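Integrase (Enterobacteria phage lambda, PDB 1AE9) inserts phage DNA into the host genome by site-specific recombination and, with excisionase, cuts it out again, this chain being its catalytic domain. Local coordinates at residues Leu10-Ala15 with Arg115-Ser120; Ser2-Asp7 with His132-Leu137; Arg24-Leu29 with Thr94-Thr99. One frame throughout, in Å; residues are numbered along the deposited sequence.

Interaction 1 of 3, residues Leu10-Ala15 with Arg115-Ser120; sequences LKIYQA and RARKAS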
# COMPACT_ATOMS: atom_id res chain seq x y z
N LEU A 10 14.54 4.41 -22.26
CA LEU A 10 15.99 4.45 -22.13
C LEU A 10 16.49 5.64 -21.30
O LEU A 10 17.49 5.52 -20.57
CB LEU A 10 16.67 4.40 -23.51
CG LEU A 10 16.54 3.05 -24.24
CD1 LEU A 10 17.11 3.13 -25.65
CD2 LEU A 10 17.25 1.97 -23.45
N LYS A 11 15.80 6.78 -21.39
CA LYS A 11 16.20 7.96 -20.60
C LYS A 11 15.97 7.66 -19.11
O LYS A 11 16.82 7.97 -18.27
CB LYS A 11 15.39 9.20 -21.01
CG LYS A 11 15.47 9.55 -22.49
CD LYS A 11 16.90 9.78 -22.95
CE LYS A 11 16.94 10.27 -24.39
NZ LYS A 11 18.33 10.38 -24.90
N ILE A 12 14.83 7.06 -18.80
CA ILE A 12 14.49 6.70 -17.43
C ILE A 12 15.45 5.62 -16.94
O ILE A 12 15.91 5.65 -15.79
CB ILE A 12 13.03 6.20 -17.33
CG1 ILE A 12 12.07 7.33 -17.71
CG2 ILE A 12 12.75 5.66 -15.92
CD1 ILE A 12 10.59 6.93 -17.78
N TYR A 13 15.76 4.66 -17.82
CA TYR A 13 16.69 3.57 -17.51
C TYR A 13 18.04 4.17 -17.10
O TYR A 13 18.64 3.74 -16.13
CB TYR A 13 16.85 2.66 -18.74
CG TYR A 13 17.61 1.37 -18.48
CD1 TYR A 13 19.00 1.34 -18.52
CD2 TYR A 13 16.93 0.19 -18.21
CE1 TYR A 13 19.69 0.16 -18.28
CE2 TYR A 13 17.61 -1.00 -17.98
CZ TYR A 13 18.99 -1.00 -18.01
OH TYR A 13 19.68 -2.17 -17.76
N GLN A 14 18.50 5.17 -17.86
CA GLN A 14 19.76 5.85 -17.58
C GLN A 14 19.67 6.51 -16.21
O GLN A 14 20.57 6.39 -15.38
CB GLN A 14 20.03 6.93 -18.65
CG GLN A 14 21.35 7.71 -18.50
CD GLN A 14 21.33 8.74 -17.36
OE1 GLN A 14 20.44 9.58 -17.28
NE2 GLN A 14 22.32 8.66 -16.47
N ALA A 15 18.56 7.23 -16.00
CA ALA A 15 18.32 7.95 -14.76
C ALA A 15 18.27 7.03 -13.54
O ALA A 15 18.51 7.47 -12.42
CB ALA A 15 17.03 8.76 -14.87
N ARG A 115 10.43 8.02 -9.30
CA ARG A 115 11.59 8.84 -8.94
C ARG A 115 12.62 8.88 -10.06
O ARG A 115 13.19 9.94 -10.34
CB ARG A 115 12.21 8.34 -7.64
CG ARG A 115 11.31 8.51 -6.46
CD ARG A 115 11.84 7.80 -5.23
NE ARG A 115 10.88 7.87 -4.14
CZ ARG A 115 11.00 7.22 -2.99
NH1 ARG A 115 12.06 6.44 -2.78
NH2 ARG A 115 10.07 7.33 -2.06
N ALA A 116 12.88 7.74 -10.70
CA ALA A 116 13.83 7.69 -11.81
C ALA A 116 13.27 8.54 -12.97
O ALA A 116 14.00 9.24 -13.65
CB ALA A 116 14.04 6.25 -12.27
N ARG A 117 11.95 8.48 -13.16
CA ARG A 117 11.30 9.25 -14.21
C ARG A 117 11.56 10.73 -14.01
O ARG A 117 11.91 11.44 -14.96
CB ARG A 117 9.79 8.98 -14.20
CG ARG A 117 9.04 9.58 -15.36
CD ARG A 117 7.55 9.48 -15.12
NE ARG A 117 7.12 10.36 -14.03
CZ ARG A 117 6.15 10.09 -13.17
NH1 ARG A 117 5.49 8.94 -13.24
NH2 ARG A 117 5.77 11.01 -12.28
N LYS A 118 11.38 11.21 -12.78
CA LYS A 118 11.64 12.62 -12.48
C LYS A 118 13.10 12.96 -12.73
O LYS A 118 13.42 13.99 -13.32
CB LYS A 118 11.28 12.95 -11.03
CG LYS A 118 9.80 12.97 -10.75
CD LYS A 118 9.54 13.29 -9.29
CE LYS A 118 8.07 13.27 -9.00
NZ LYS A 118 7.82 13.61 -7.58
N ALA A 119 14.00 12.08 -12.29
CA ALA A 119 15.43 12.28 -12.45
C ALA A 119 15.87 12.44 -13.91
O ALA A 119 16.84 13.15 -14.18
CB ALA A 119 16.21 11.14 -11.79
N SER A 120 15.17 11.78 -14.83
CA SER A 120 15.49 11.87 -16.26
C SER A 120 15.23 13.26 -16.82
O SER A 120 15.85 13.67 -17.80
CB SER A 120 14.67 10.85 -17.07
OG SER A 120 13.32 11.27 -17.22
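Helix 10-15 meets helix 115-120 nearly at a right angle, the axes of these short pieces crossing at 102° and closing to 7.7 Å. Ala116 is the first residue of the second helix to touch: its methyl CB meets the CG2 branch of Ile12 at 3.9 Å. Its carbonyl matters as much, since Ala116 O lies 3.3 Å from Ala15 CB. Arg117 follows with its backbone and the aliphatic part of its side chain, CG running beside Ile12 CD1 at 3.9 Å while both side chains point the same way. A bend at chi3 (69°) then turns the guanidinium, whose NH1 is bonded to Pro129 O and NH2 to Ser58 O of a neighbouring subunit. Ala119 adds a methyl-to-methyl contact at the more open margin, its CB 4.0 Å from Ala15 CB. Ser120 closes the interface, with CB 3.8 Å from Lys11 O and N 3.5 Å from Ala15 CB, so the Ala15 methyl rests on the backbone hydrogen bond from Ser120 N to Ala116 O. Its OG folds back to donate to a lone pair of Arg117 O at 2.7 Å and also pairs with Leu122 N just beyond. No hydrogen bond crosses between the helices. Close, near-orthogonal packing on alanine and serine here joins helices 6-15 and 106-120 in the helical part of the tyrosine recombinase catalytic domain.

Interaction 2 of 3, residues Ser2-Asp7 with His132-Leu137; sequences SRLTAD and HELRSL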
# COMPACT_ATOMS: atom_id res chain seq x y z
N SER A 2 -0.23 9.97 -20.25
CA SER A 2 0.77 9.85 -21.30
C SER A 2 1.31 8.42 -21.46
O SER A 2 1.31 7.64 -20.51
CB SER A 2 1.93 10.81 -20.99
OG SER A 2 2.91 10.85 -22.02
N ARG A 3 1.71 8.09 -22.68
CA ARG A 3 2.29 6.79 -22.99
C ARG A 3 3.80 6.93 -22.79
O ARG A 3 4.31 8.04 -22.54
CB ARG A 3 1.98 6.39 -24.44
CG ARG A 3 2.35 7.46 -25.47
CD ARG A 3 2.22 6.97 -26.91
NE ARG A 3 3.49 6.49 -27.46
CZ ARG A 3 3.62 5.87 -28.64
NH1 ARG A 3 2.56 5.65 -29.41
NH2 ARG A 3 4.82 5.45 -29.03
N LEU A 4 4.53 5.83 -22.88
CA LEU A 4 5.98 5.86 -22.73
C LEU A 4 6.57 5.23 -23.99
O LEU A 4 6.22 4.11 -24.34
CB LEU A 4 6.41 5.05 -21.51
CG LEU A 4 7.89 5.13 -21.13
CD1 LEU A 4 8.19 6.50 -20.53
CD2 LEU A 4 8.22 4.02 -20.14
N THR A 5 7.43 5.97 -24.68
CA THR A 5 8.06 5.44 -25.90
C THR A 5 9.33 4.68 -25.55
O THR A 5 9.81 4.74 -24.41
CB THR A 5 8.41 6.58 -26.90
OG1 THR A 5 9.46 7.39 -26.37
CG2 THR A 5 7.20 7.44 -27.18
N ALA A 6 9.88 3.96 -26.53
CA ALA A 6 11.11 3.21 -26.32
C ALA A 6 12.28 4.13 -25.96
O ALA A 6 13.07 3.80 -25.08
CB ALA A 6 11.45 2.39 -27.57
N ASP A 7 12.39 5.27 -26.64
CA ASP A 7 13.48 6.21 -26.36
C ASP A 7 13.34 6.79 -24.94
O ASP A 7 14.34 6.97 -24.23
CB ASP A 7 13.54 7.33 -27.42
CG ASP A 7 14.89 8.07 -27.45
OD1 ASP A 7 15.93 7.44 -27.76
OD2 ASP A 7 14.92 9.28 -27.17
N HIS A 132 3.09 1.21 -14.79
CA HIS A 132 2.09 0.47 -15.56
C HIS A 132 2.22 0.71 -17.07
O HIS A 132 1.89 -0.16 -17.88
CB HIS A 132 0.66 0.80 -15.13
CG HIS A 132 -0.38 0.14 -15.98
ND1 HIS A 132 -1.05 0.79 -16.99
CD2 HIS A 132 -0.81 -1.15 -16.02
CE1 HIS A 132 -1.84 -0.06 -17.62
NE2 HIS A 132 -1.71 -1.24 -17.06
N GLU A 133 2.71 1.88 -17.47
CA GLU A 133 2.84 2.17 -18.89
C GLU A 133 3.83 1.27 -19.61
O GLU A 133 3.82 1.20 -20.85
CB GLU A 133 3.16 3.66 -19.11
CG GLU A 133 1.90 4.53 -19.23
CD GLU A 133 0.88 4.28 -18.11
OE1 GLU A 133 1.12 4.71 -16.97
OE2 GLU A 133 -0.16 3.64 -18.38
N LEU A 134 4.63 0.53 -18.85
CA LEU A 134 5.60 -0.39 -19.43
C LEU A 134 4.90 -1.59 -20.07
O LEU A 134 5.45 -2.23 -20.97
CB LEU A 134 6.61 -0.86 -18.37
CG LEU A 134 7.56 0.22 -17.86
CD1 LEU A 134 8.41 -0.31 -16.73
CD2 LEU A 134 8.44 0.71 -18.99
N ARG A 135 3.68 -1.89 -19.62
CA ARG A 135 2.87 -2.99 -20.15
C ARG A 135 2.33 -2.62 -21.55
O ARG A 135 2.32 -3.44 -22.46
CB ARG A 135 1.73 -3.31 -19.18
CG ARG A 135 0.81 -4.44 -19.59
CD ARG A 135 -0.04 -4.90 -18.39
NE ARG A 135 -1.34 -5.44 -18.77
CZ ARG A 135 -1.59 -6.72 -19.07
NH1 ARG A 135 -0.62 -7.63 -19.03
NH2 ARG A 135 -2.83 -7.09 -19.40
N SER A 136 1.91 -1.37 -21.71
CA SER A 136 1.41 -0.88 -22.99
C SER A 136 2.59 -0.80 -23.96
O SER A 136 2.45 -1.12 -25.14
CB SER A 136 0.80 0.52 -22.85
OG SER A 136 -0.27 0.52 -21.93
N LEU A 137 3.75 -0.37 -23.46
CA LEU A 137 4.94 -0.29 -24.30
C LEU A 137 5.28 -1.69 -24.81
O LEU A 137 5.52 -1.87 -26.01
CB LEU A 137 6.13 0.31 -23.53
CG LEU A 137 7.48 0.40 -24.27
CD1 LEU A 137 7.35 1.17 -25.57
CD2 LEU A 137 8.51 1.04 -23.38
O HOH W 1 2.99 3.45 -22.71
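Leu4 packs against Leu134 and Leu137 on the first turns of helix 133-145. With CG anti to its backbone N (chi1 -173°), it brings CD2 to within 3.5 Å of Leu134 CD2, a tight methyl contact between side chains lying side by side. Leu137 works on the backbone instead: its CD1 sits 3.4 Å from Leu4 O and also reaches the start of helix 6-15 at Ala6 N. Nearer the chain start, Glu133 CG lies 3.4 Å from Ser2 O, a carbonyl oxygen buried here without a hydrogen-bonding partner in the model.

No direct hydrogen bond joins the segments; a water does so, accepting from Leu4 N at 2.8 Å and donating to Glu133 O at 3.0 Å. One shell further out, the bent Glu133 side chain is positioned by a salt bridge from Arg1 NE and a hydrogen bond with Thr130 OG1, both at OE1. Its OE2 takes the hydrogen of His132 ND1 at 3.3 Å. That N-H...O angle is 156°, with the oxygen near the imidazole plane but the donor well above the carboxylate plane.

The N-terminal loop of the domain thus packs on the helix start that carries the predicted active-site residues His132 and Arg135. The Glu133 carboxylate, shared with Arg1, would help to orient the imidazole and is consistent with a proton on ND1.

Interaction 3 of 3, residues Arg24-Leu29 with Thr94-Thr99; sequences RLAMEL and TIIAST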
# COMPACT_ATOMS: atom_id res chain seq x y z
N ARG A 24 16.09 -1.35 -12.58
CA ARG A 24 16.37 -1.61 -14.00
C ARG A 24 15.91 -3.01 -14.41
O ARG A 24 15.37 -3.20 -15.50
CB ARG A 24 17.86 -1.43 -14.30
CG ARG A 24 18.28 0.03 -14.40
CD ARG A 24 19.76 0.16 -14.74
NE ARG A 24 20.12 1.54 -15.08
CZ ARG A 24 21.34 2.05 -14.95
NH1 ARG A 24 22.34 1.32 -14.49
NH2 ARG A 24 21.56 3.31 -15.30
N LEU A 25 16.12 -3.99 -13.52
CA LEU A 25 15.74 -5.36 -13.80
C LEU A 25 14.22 -5.52 -13.86
O LEU A 25 13.69 -6.23 -14.72
CB LEU A 25 16.37 -6.31 -12.77
CG LEU A 25 17.90 -6.32 -12.85
CD1 LEU A 25 18.50 -7.03 -11.64
CD2 LEU A 25 18.35 -6.99 -14.15
N ALA A 26 13.51 -4.84 -12.96
CA ALA A 26 12.05 -4.90 -12.96
C ALA A 26 11.53 -4.24 -14.25
O ALA A 26 10.56 -4.73 -14.84
CB ALA A 26 11.48 -4.20 -11.74
N MET A 27 12.18 -3.16 -14.68
CA MET A 27 11.79 -2.46 -15.92
C MET A 27 11.94 -3.38 -17.12
O MET A 27 11.02 -3.50 -17.95
CB MET A 27 12.64 -1.19 -16.13
CG MET A 27 12.23 -0.01 -15.26
SD MET A 27 13.35 1.40 -15.35
CE MET A 27 13.05 1.92 -17.08
N GLU A 28 13.08 -4.07 -17.21
CA GLU A 28 13.32 -4.99 -18.31
C GLU A 28 12.31 -6.13 -18.30
O GLU A 28 11.74 -6.47 -19.35
CB GLU A 28 14.73 -5.55 -18.22
CG GLU A 28 15.81 -4.54 -18.53
CD GLU A 28 17.21 -5.11 -18.41
OE1 GLU A 28 17.36 -6.24 -17.91
OE2 GLU A 28 18.16 -4.42 -18.81
N LEU A 29 12.06 -6.70 -17.13
CA LEU A 29 11.13 -7.81 -17.00
C LEU A 29 9.70 -7.38 -17.37
O LEU A 29 8.95 -8.15 -17.98
CB LEU A 29 11.19 -8.39 -15.58
CG LEU A 29 10.94 -9.89 -15.43
CD1 LEU A 29 12.01 -10.68 -16.18
CD2 LEU A 29 10.94 -10.26 -13.95
N THR A 94 11.79 -14.68 -4.87
CA THR A 94 11.01 -14.03 -5.92
C THR A 94 12.04 -13.55 -6.96
O THR A 94 13.16 -13.18 -6.60
CB THR A 94 10.19 -12.83 -5.37
OG1 THR A 94 11.02 -12.00 -4.54
CG2 THR A 94 9.00 -13.33 -4.58
N ILE A 95 11.68 -13.63 -8.24
CA ILE A 95 12.59 -13.21 -9.31
C ILE A 95 13.06 -11.76 -9.10
O ILE A 95 14.25 -11.45 -9.26
CB ILE A 95 11.95 -13.44 -10.68
CG1 ILE A 95 11.70 -14.94 -10.87
CG2 ILE A 95 12.82 -12.86 -11.78
CD1 ILE A 95 10.97 -15.32 -12.15
N ILE A 96 12.12 -10.88 -8.77
CA ILE A 96 12.41 -9.48 -8.47
C ILE A 96 12.43 -9.45 -6.94
O ILE A 96 11.50 -9.94 -6.31
CB ILE A 96 11.28 -8.53 -9.00
CG1 ILE A 96 11.26 -8.54 -10.52
CG2 ILE A 96 11.53 -7.12 -8.56
CD1 ILE A 96 12.62 -8.23 -11.14
N ALA A 97 13.50 -8.93 -6.36
CA ALA A 97 13.64 -8.87 -4.90
C ALA A 97 14.53 -7.69 -4.51
O ALA A 97 15.26 -7.15 -5.35
CB ALA A 97 14.24 -10.19 -4.36
N SER A 98 14.45 -7.27 -3.26
CA SER A 98 15.26 -6.15 -2.78
C SER A 98 16.69 -6.60 -2.51
O SER A 98 17.00 -7.78 -2.60
CB SER A 98 14.67 -5.59 -1.48
OG SER A 98 14.85 -6.51 -0.41
N THR A 99 17.53 -5.65 -2.10
CA THR A 99 18.93 -5.92 -1.78
C THR A 99 19.05 -6.92 -0.63
O THR A 99 20.10 -7.52 -0.43
CB THR A 99 19.64 -4.64 -1.35
OG1 THR A 99 19.17 -3.53 -2.13
CG2 THR A 99 21.14 -4.77 -1.55
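Glu28 OE1 is the best-held polar atom of this contact region, gripped twice: by a salt bridge from Lys85 NZ and by a hydrogen bond with Thr82 OG1, both on helix 79-90. Its sister oxygen OE2 pairs with Tyr13 OH, so the buried carboxylate ties helix 21-33 to two neighbouring helices and is probably kept ionised by the lysine. Across to residues 94-99 themselves the chemistry is wholly apolar.

Ile96 carries that side of the contact. Its CG1 lies anti to the carbonyl carbon (chi1 -68°), and a bend at chi2 (-53°) turns CD1 onto the helix, where it rests 3.8 Å from Ala26 CA and 4.2 Å from Ala26 CB. The small alanine lets the methyl reach the backbone itself. One turn further along, Leu29 slides past Ile96 in the opposite direction, its CD2 being 3.9 Å from Ile96 CG1. That same Leu29 methyl meets the CG2 branch of Ile95 at 3.9 Å, so one methyl touches two successive isoleucines.

The loop keeps its shape partly through its own polar atoms. Thr94 OG1 donates to Ile96 O at 2.8 Å, approaching from above the carbonyl plane, 36° out of it, and so bridges the turn from which Ile95 and Ile96 project. Beyond the pair, Ile95 also packs on Met43 and Trp45, and Ile96 on Leu104 and on Cys86 of helix 79-90.

All five touching residues are buried. This is the hydrophobic interior of the tyrosine recombinase catalytic domain, where the segment between helices 79-90 and 106-120 touches helix 21-33 through Ile95 and Ile96; that helix leads in the chain to Arg36, a predicted active-site residue.

Interaction 3 lies nearest the middle of the chain and is wholly buried and aliphatic, whereas interactions 1 and 2 are partly buried and mix methyl packing with backbone carbonyls; interaction 2, whose second segment holds two predicted active-site residues, adds a bridging water. Interactions 1 and 2 share helix 6-15 and meet where Ile12 CD1 packs on Leu4 CD1 at 3.7 Å. Interactions 1 and 3 are joined by polar bonds instead, Tyr13 O to Arg24 NE and a second through the Tyr13 hydroxyl. Met27, on the helix of interaction 3, touches Ile12 and Leu134, so that helix backs both other contacts. Along the chain, interaction 3 is nested within interaction 1, and interaction 1 within interaction 2.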